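Local coordinates for protein exosome complex exonuclease RRP46 homolog (Oryza sativa Japonica Group, PDB 3HKM) that binds double-stranded DNA and single-stranded RNA, shows hydrolytic DNase and phosphorolytic RNase activities in vitro, and is probably a component of the exosome core, at residues L137-I141 / I222-R227. Coordinates in Å, arbitrary orientation, origin at the centre of the assembly. Residues are numbered along the deposited sequence.
Sequences LAVAI and ISDFMR
Val139, in the t rotamer, spreads its two methyls over one turn of helix, CG1 lying 3.4 Å from Ile222 CD1 and CG2 3.8 Å from Ser223 CB and 4.0 Å from Met226 SD. The contact illustrates how an extended strand offers one face to a helix. Residues 138-141 form a strand, with Leu137 in the loop just before it; 222-227 are helical with a wider pi-type turn at 225-227. The segment axes approach to 9.0 Å, with 142° between their N-to-C directions. The CA atoms of Val139 and Ile222 stand 6.5 Å apart, the closest CA pair between the segments. Leu137 and Val139 point toward the helix, Ala138 and Ala140 away, the latter onto helix 115-130. Positions 222, 223 and 226 face the strand. Ile222 (mt) also brings CD1 to 3.8 Å from Ile141 CG1, while the extended Met226 (mtt) carries CE to 3.7 Å from Ala138 O. At the strand's N-terminal end, Leu137 CD2 sits 3.8 Å from both Ser223 CB and Met226 CB, and covers one face of the Arg227 guanidinium, 3.8 Å from CZ. No hydrogen bond crosses; contact is almost wholly apolar, burying 352 Å². Phe225 instead meets Phe17 and Trp33 of the five-stranded sheet, so helix 205-229 touches both sheets. Such a helix laid against the antiparallel sheet containing strand 138-145 is part of the alpha/beta RNase PH fold.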
loop_
_atom_site.group_PDB
_atom_site.type_symbol
_atom_site.label_atom_id
_atom_site.label_comp_id
_atom_site.label_asym_id
_atom_site.label_seq_id
_atom_site.Cartn_x
_atom_site.Cartn_y
_atom_site.Cartn_z
ATOM N N LEU A 137 9.385 -0.538 -7.353
ATOM C CA LEU A 137 7.965 -0.372 -7.057
ATOM C C LEU A 137 7.532 -1.271 -5.897
ATOM O O LEU A 137 8.064 -2.366 -5.717
ATOM C CB LEU A 137 7.126 -0.735 -8.284
ATOM C CG LEU A 137 6.694 0.341 -9.274
ATOM C CD1 LEU A 137 7.842 1.252 -9.671
ATOM C CD2 LEU A 137 6.060 -0.315 -10.487
ATOM N N ALA A 138 6.560 -0.805 -5.120
ATOM C CA ALA A 138 5.884 -1.651 -4.144
ATOM C C ALA A 138 4.454 -1.925 -4.617
ATOM O O ALA A 138 3.673 -0.998 -4.834
ATOM C CB ALA A 138 5.885 -1.009 -2.771
ATOM N N VAL A 139 4.122 -3.199 -4.788
ATOM C CA VAL A 139 2.778 -3.596 -5.186
ATOM C C VAL A 139 2.194 -4.522 -4.114
ATOM O O VAL A 139 2.678 -5.631 -3.908
ATOM C CB VAL A 139 2.773 -4.257 -6.600
ATOM C CG1 VAL A 139 1.511 -5.061 -6.828
ATOM C CG2 VAL A 139 2.920 -3.201 -7.677
ATOM N N ALA A 140 1.167 -4.047 -3.415
ATOM C CA ALA A 140 0.605 -4.783 -2.286
ATOM C C ALA A 140 -0.733 -5.423 -2.636
ATOM O O ALA A 140 -1.501 -4.868 -3.411
ATOM C CB ALA A 140 0.450 -3.869 -1.081
ATOM N N ILE A 141 -1.006 -6.590 -2.058
ATOM C CA ILE A 141 -2.263 -7.293 -2.304
ATOM C C ILE A 141 -2.780 -7.969 -1.035
ATOM O O ILE A 141 -2.046 -8.708 -0.378
ATOM C CB ILE A 141 -2.115 -8.366 -3.406
ATOM C CG1 ILE A 141 -1.663 -7.736 -4.729
ATOM C CG2 ILE A 141 -3.420 -9.118 -3.590
ATOM C CD1 ILE A 141 -1.417 -8.742 -5.833
ATOM N N ILE A 222 -0.890 -4.830 -11.307
ATOM C CA ILE A 222 -0.786 -3.553 -10.607
ATOM C C ILE A 222 0.433 -2.735 -11.051
ATOM O O ILE A 222 0.341 -1.519 -11.232
ATOM C CB ILE A 222 -0.729 -3.736 -9.080
ATOM C CG1 ILE A 222 -1.997 -4.411 -8.555
ATOM C CG2 ILE A 222 -0.544 -2.394 -8.393
ATOM C CD1 ILE A 222 -1.884 -4.820 -7.104
ATOM N N SER A 223 1.575 -3.397 -11.219
ATOM C CA SER A 223 2.788 -2.699 -11.656
ATOM C C SER A 223 2.754 -2.298 -13.144
ATOM O O SER A 223 3.333 -1.280 -13.521
ATOM C CB SER A 223 4.056 -3.493 -11.301
ATOM O OG SER A 223 4.100 -4.740 -11.973
ATOM N N ASP A 224 2.073 -3.083 -13.979
ATOM C CA ASP A 224 1.873 -2.724 -15.387
ATOM C C ASP A 224 1.043 -1.439 -15.475
ATOM O O ASP A 224 1.195 -0.652 -16.403
ATOM C CB ASP A 224 1.148 -3.840 -16.159
ATOM C CG ASP A 224 2.011 -5.089 -16.387
ATOM O OD1 ASP A 224 3.231 -5.072 -16.102
ATOM O OD2 ASP A 224 1.448 -6.104 -16.864
ATOM N N PHE A 225 0.153 -1.252 -14.504
ATOM C CA PHE A 225 -0.658 -0.041 -14.370
ATOM C C PHE A 225 0.231 1.148 -13.974
ATOM O O PHE A 225 0.199 2.214 -14.610
ATOM C CB PHE A 225 -1.749 -0.289 -13.316
ATOM C CG PHE A 225 -2.709 0.864 -13.116
ATOM C CD1 PHE A 225 -3.562 1.267 -14.131
ATOM C CD2 PHE A 225 -2.790 1.504 -11.891
ATOM C CE1 PHE A 225 -4.456 2.308 -13.940
ATOM C CE2 PHE A 225 -3.682 2.549 -11.691
ATOM C CZ PHE A 225 -4.513 2.955 -12.722
ATOM N N MET A 226 1.023 0.953 -12.919
ATOM C CA MET A 226 2.017 1.933 -12.496
ATOM C C MET A 226 3.019 2.270 -13.604
ATOM O O MET A 226 3.370 3.434 -13.795
ATOM C CB MET A 226 2.778 1.436 -11.264
ATOM C CG MET A 226 1.938 1.332 -9.995
ATOM S SD MET A 226 2.852 0.681 -8.575
ATOM C CE MET A 226 1.576 0.664 -7.325
ATOM N N ARG A 227 3.482 1.259 -14.330
ATOM C CA ARG A 227 4.537 1.474 -15.321
ATOM C C ARG A 227 4.066 2.094 -16.646
ATOM O O ARG A 227 4.842 2.735 -17.359
ATOM C CB ARG A 227 5.298 0.171 -15.574
ATOM C CG ARG A 227 6.228 -0.233 -14.431
ATOM C CD ARG A 227 7.664 0.217 -14.670
ATOM N NE ARG A 227 8.515 -0.015 -13.506
ATOM C CZ ARG A 227 8.737 -1.215 -12.991
ATOM N NH1 ARG A 227 8.168 -2.275 -13.544
ATOM N NH2 ARG A 227 9.519 -1.362 -11.927
#